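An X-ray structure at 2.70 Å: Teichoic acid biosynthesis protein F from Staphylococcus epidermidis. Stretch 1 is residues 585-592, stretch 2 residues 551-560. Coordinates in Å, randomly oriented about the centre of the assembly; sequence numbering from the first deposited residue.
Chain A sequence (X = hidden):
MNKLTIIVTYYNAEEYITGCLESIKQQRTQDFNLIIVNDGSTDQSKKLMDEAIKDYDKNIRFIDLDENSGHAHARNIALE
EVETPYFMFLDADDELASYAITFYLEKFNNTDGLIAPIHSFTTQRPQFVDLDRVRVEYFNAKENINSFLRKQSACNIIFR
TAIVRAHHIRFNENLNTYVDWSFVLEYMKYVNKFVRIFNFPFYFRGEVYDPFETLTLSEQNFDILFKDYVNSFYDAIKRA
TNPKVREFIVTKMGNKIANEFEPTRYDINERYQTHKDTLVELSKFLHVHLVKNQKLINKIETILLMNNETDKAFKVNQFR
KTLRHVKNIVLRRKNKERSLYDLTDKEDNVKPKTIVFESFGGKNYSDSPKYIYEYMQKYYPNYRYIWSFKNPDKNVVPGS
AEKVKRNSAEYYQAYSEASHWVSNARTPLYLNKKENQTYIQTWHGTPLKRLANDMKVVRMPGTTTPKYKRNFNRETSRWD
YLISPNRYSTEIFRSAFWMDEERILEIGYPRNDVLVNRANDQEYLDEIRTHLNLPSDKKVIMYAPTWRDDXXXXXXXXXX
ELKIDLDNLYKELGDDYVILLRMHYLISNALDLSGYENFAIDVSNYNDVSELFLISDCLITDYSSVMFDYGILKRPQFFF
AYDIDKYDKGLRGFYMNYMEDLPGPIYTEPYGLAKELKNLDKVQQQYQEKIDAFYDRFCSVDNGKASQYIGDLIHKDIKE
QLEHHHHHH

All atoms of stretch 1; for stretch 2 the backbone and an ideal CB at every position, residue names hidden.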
# COMPACT_ATOMS: atom_id res chain seq x y z
N TYR A 585 -42.61 -13.94 17.23
CA TYR A 585 -42.28 -15.21 16.62
C TYR A 585 -41.63 -16.15 17.63
O TYR A 585 -41.77 -17.36 17.52
CB TYR A 585 -41.40 -15.03 15.38
CG TYR A 585 -39.93 -14.87 15.67
CD1 TYR A 585 -39.14 -15.97 16.00
CD2 TYR A 585 -39.32 -13.62 15.62
CE1 TYR A 585 -37.79 -15.83 16.27
CE2 TYR A 585 -37.98 -13.47 15.90
CZ TYR A 585 -37.21 -14.58 16.22
OH TYR A 585 -35.87 -14.44 16.49
N LEU A 586 -40.92 -15.60 18.61
CA LEU A 586 -40.27 -16.41 19.63
C LEU A 586 -41.31 -17.06 20.54
O LEU A 586 -41.10 -18.15 21.06
CB LEU A 586 -39.33 -15.55 20.49
CG LEU A 586 -37.95 -15.18 19.94
CD1 LEU A 586 -37.27 -14.23 20.92
CD2 LEU A 586 -37.11 -16.42 19.73
N ILE A 587 -42.42 -16.37 20.73
CA ILE A 587 -43.49 -16.87 21.58
C ILE A 587 -44.35 -17.89 20.83
O ILE A 587 -44.81 -18.88 21.41
CB ILE A 587 -44.39 -15.73 22.09
CG1 ILE A 587 -43.81 -15.15 23.37
CG2 ILE A 587 -45.80 -16.25 22.35
CD1 ILE A 587 -44.82 -15.16 24.51
N SER A 588 -44.55 -17.63 19.54
CA SER A 588 -45.38 -18.46 18.69
C SER A 588 -44.87 -19.87 18.70
O SER A 588 -45.62 -20.79 19.01
CB SER A 588 -45.41 -17.92 17.26
OG SER A 588 -46.14 -18.78 16.40
N ASN A 589 -43.59 -20.06 18.38
CA ASN A 589 -43.08 -21.42 18.34
C ASN A 589 -42.65 -21.99 19.70
O ASN A 589 -41.81 -22.87 19.77
CB ASN A 589 -42.05 -21.66 17.22
CG ASN A 589 -40.90 -20.66 17.21
OD1 ASN A 589 -41.07 -19.52 17.62
ND2 ASN A 589 -39.74 -21.08 16.71
N ALA A 590 -43.27 -21.50 20.77
CA ALA A 590 -43.10 -22.06 22.11
C ALA A 590 -44.46 -22.44 22.69
O ALA A 590 -44.55 -23.33 23.54
CB ALA A 590 -42.40 -21.07 23.01
N LEU A 591 -45.49 -21.74 22.25
CA LEU A 591 -46.88 -22.05 22.57
C LEU A 591 -47.30 -23.44 22.13
O LEU A 591 -47.34 -23.70 20.93
CB LEU A 591 -47.78 -21.09 21.80
CG LEU A 591 -48.60 -20.04 22.52
CD1 LEU A 591 -49.72 -19.54 21.59
CD2 LEU A 591 -49.15 -20.63 23.82
N ASP A 592 -47.64 -24.32 23.07
CA ASP A 592 -48.29 -25.57 22.69
C ASP A 592 -49.80 -25.41 22.76
O ASP A 592 -50.34 -25.23 23.84
CB ASP A 592 -47.86 -26.71 23.60
CG ASP A 592 -48.47 -28.05 23.17
OD1 ASP A 592 -48.71 -28.24 21.95
OD2 ASP A 592 -48.70 -28.91 24.06
N UNK A 551 -40.56 -11.83 30.06
CA UNK A 551 -41.25 -13.11 29.98
C UNK A 551 -40.50 -14.19 29.20
O UNK A 551 -40.92 -15.34 29.16
CB UNK A 551 -42.62 -12.90 29.34
N UNK A 552 -39.38 -13.80 28.59
CA UNK A 552 -38.53 -14.75 27.89
C UNK A 552 -37.64 -15.48 28.87
O UNK A 552 -36.86 -14.86 29.59
CB UNK A 552 -37.69 -14.04 26.83
N UNK A 553 -37.75 -16.81 28.90
CA UNK A 553 -36.97 -17.63 29.82
C UNK A 553 -36.61 -19.00 29.21
O UNK A 553 -37.19 -19.40 28.20
CB UNK A 553 -37.75 -17.83 31.12
N UNK A 554 -35.64 -19.68 29.82
CA UNK A 554 -35.33 -21.09 29.51
C UNK A 554 -34.76 -21.37 28.11
O UNK A 554 -34.98 -22.46 27.57
CB UNK A 554 -36.61 -21.92 29.68
N UNK A 555 -34.03 -20.41 27.55
CA UNK A 555 -33.62 -20.45 26.14
C UNK A 555 -34.84 -20.27 25.22
O UNK A 555 -34.71 -20.21 24.00
CB UNK A 555 -32.91 -21.77 25.83
N UNK A 556 -36.03 -20.19 25.84
CA UNK A 556 -37.28 -20.09 25.11
C UNK A 556 -37.95 -21.43 24.83
O UNK A 556 -38.90 -21.49 24.05
CB UNK A 556 -37.03 -19.36 23.79
N UNK A 557 -37.47 -22.50 25.47
CA UNK A 557 -37.98 -23.86 25.21
C UNK A 557 -39.44 -24.08 25.65
O UNK A 557 -40.27 -24.50 24.84
CB UNK A 557 -37.09 -24.88 25.92
N UNK A 558 -39.74 -23.81 26.92
CA UNK A 558 -41.13 -23.89 27.39
C UNK A 558 -41.57 -22.61 28.12
O UNK A 558 -40.93 -22.20 29.09
CB UNK A 558 -41.30 -25.10 28.32
N UNK A 559 -42.65 -22.00 27.63
CA UNK A 559 -43.15 -20.75 28.21
C UNK A 559 -44.27 -20.97 29.20
O UNK A 559 -44.95 -21.99 29.15
CB UNK A 559 -43.63 -19.81 27.10
N UNK A 560 -44.46 -20.02 30.12
CA UNK A 560 -45.63 -20.05 30.98
C UNK A 560 -46.82 -19.59 30.16
O UNK A 560 -46.72 -18.64 29.38
CB UNK A 560 -45.44 -19.18 32.22

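Stretch 1 offers the last turn of a helix and the loop that leaves it, and what it brings near stretch 2 is almost wholly apolar: Leu586, the methyl of Ala590 and the ends of Ile587 and Leu591. No hydrogen bond crosses the contact, so its rules must be read from shape and from where each CA-to-CB bond points.

At position 551 the bond runs sideways, and nothing of stretch 1 lies within 5.5 Å of the ideal CB. Many side chains would suit, polar ones included. It is Glu551, whose end comes nearer without making a close contact; OE2 is hydrogen-bonded elsewhere in the structure.

Position 552 also points sideways with open space at CB, but Leu586 lies further out. A short side chain would fall short, whereas a long apolar one, such as leucine, methionine or an aromatic, could reach across. The deposited Phe552 does so with chi1 at t, bringing CE1 to 4.1 Å from Leu586 CD1. The leucine methyl approaches the ring obliquely.

Positions 553, 554 and 555 are out of reach of stretch 1, which therefore sets no preference. The backbone says more: 553 is extended, while 554 and 555 both have positive phi, a strained choice for most residues and easiest for glycine, asparagine or aspartate. The residues are Val553, Ser554 and Lys555, so the chain accepts that cost twice in a row.

Position 556 faces stretch 1, yet its phi/psi of 92/12 would jam a CB against the carbonyl O of the residue before. That alone calls for glycine. The ideal CB would lie 5.0 Å from Leu586 CD2, so the neighbouring stretch is not what forbids a side chain. Gly556 contributes backbone instead: its O sits 3.7 Å from Ala590 CB, a close packing of carbonyl against methyl.

At 557 the bond points away, and many side chains would suit. Lys557 keeps its side chain at least 7.2 Å off, CB to Ala590 CB; its O, 4.4 Å from Ala590 CB, is nearer.

Position 558 has the CA nearest to that of Ala590, 5.9 Å away, but its CB again points away. Closeness of backbone is thus no guide to side-chain contact, and stretch 1 would tolerate almost anything. Tyr558 is poorly ordered and takes little part.

Position 559 is the clearest reading. Its bond points toward stretch 1, with the ideal CB 4.5 Å from Ala590 CB and 5.5 Å from Ile587 CD1. With apolar groups around it and no polar partner on offer, a medium-sized apolar side chain such as leucine, isoleucine or methionine would suit. Leu559, with both chi angles at p, has the largest covered area in the contact. Its CG lies 4.0 Å from Ala590 CB, its CD2 3.8 Å from Ile587 CD1, and its CD1 4.4 Å from Leu591 CD2.

Position 560 is out of reach and unconstrained by stretch 1; Phe560 makes no contact here.

Stretch 2 551-560: EFVSKGKYLF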
# COMPACT_ATOMS: atom_id res chain seq x y z
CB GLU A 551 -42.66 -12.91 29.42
CG GLU A 551 -43.52 -11.96 30.25
CD GLU A 551 -44.95 -11.83 29.73
OE1 GLU A 551 -45.21 -12.25 28.58
OE2 GLU A 551 -45.81 -11.31 30.49
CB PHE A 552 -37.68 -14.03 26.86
CG PHE A 552 -36.74 -14.93 26.09
CD1 PHE A 552 -37.15 -15.56 24.93
CD2 PHE A 552 -35.43 -15.14 26.54
CE1 PHE A 552 -36.28 -16.38 24.22
CE2 PHE A 552 -34.57 -15.96 25.84
CZ PHE A 552 -34.99 -16.58 24.68
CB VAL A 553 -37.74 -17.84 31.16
CG1 VAL A 553 -37.48 -16.66 32.11
CG2 VAL A 553 -39.23 -18.04 30.92
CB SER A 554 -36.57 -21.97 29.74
OG SER A 554 -36.84 -22.16 31.12
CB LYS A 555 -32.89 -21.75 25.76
CG LYS A 555 -31.42 -21.84 26.13
CD LYS A 555 -31.19 -22.98 27.12
CE LYS A 555 -29.85 -23.67 26.89
NZ LYS A 555 -29.73 -24.92 27.70
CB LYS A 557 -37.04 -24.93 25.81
CG LYS A 557 -35.85 -25.31 24.93
CD LYS A 557 -36.28 -26.13 23.71
CE LYS A 557 -35.13 -26.32 22.71
NZ LYS A 557 -35.56 -27.04 21.48
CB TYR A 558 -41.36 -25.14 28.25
CG TYR A 558 -40.38 -25.33 29.39
CD1 TYR A 558 -39.07 -25.73 29.15
CD2 TYR A 558 -40.77 -25.13 30.71
CE1 TYR A 558 -38.17 -25.92 30.20
CE2 TYR A 558 -39.88 -25.32 31.76
CZ TYR A 558 -38.58 -25.71 31.50
OH TYR A 558 -37.70 -25.89 32.55
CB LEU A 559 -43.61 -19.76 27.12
CG LEU A 559 -44.72 -20.07 26.11
CD1 LEU A 559 -45.88 -20.88 26.68
CD2 LEU A 559 -45.23 -18.76 25.52
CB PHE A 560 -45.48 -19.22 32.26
CG PHE A 560 -46.44 -19.63 33.37
CD1 PHE A 560 -46.05 -20.55 34.34
CD2 PHE A 560 -47.73 -19.13 33.42
CE1 PHE A 560 -46.93 -20.94 35.35
CE2 PHE A 560 -48.61 -19.52 34.42
CZ PHE A 560 -48.21 -20.43 35.39
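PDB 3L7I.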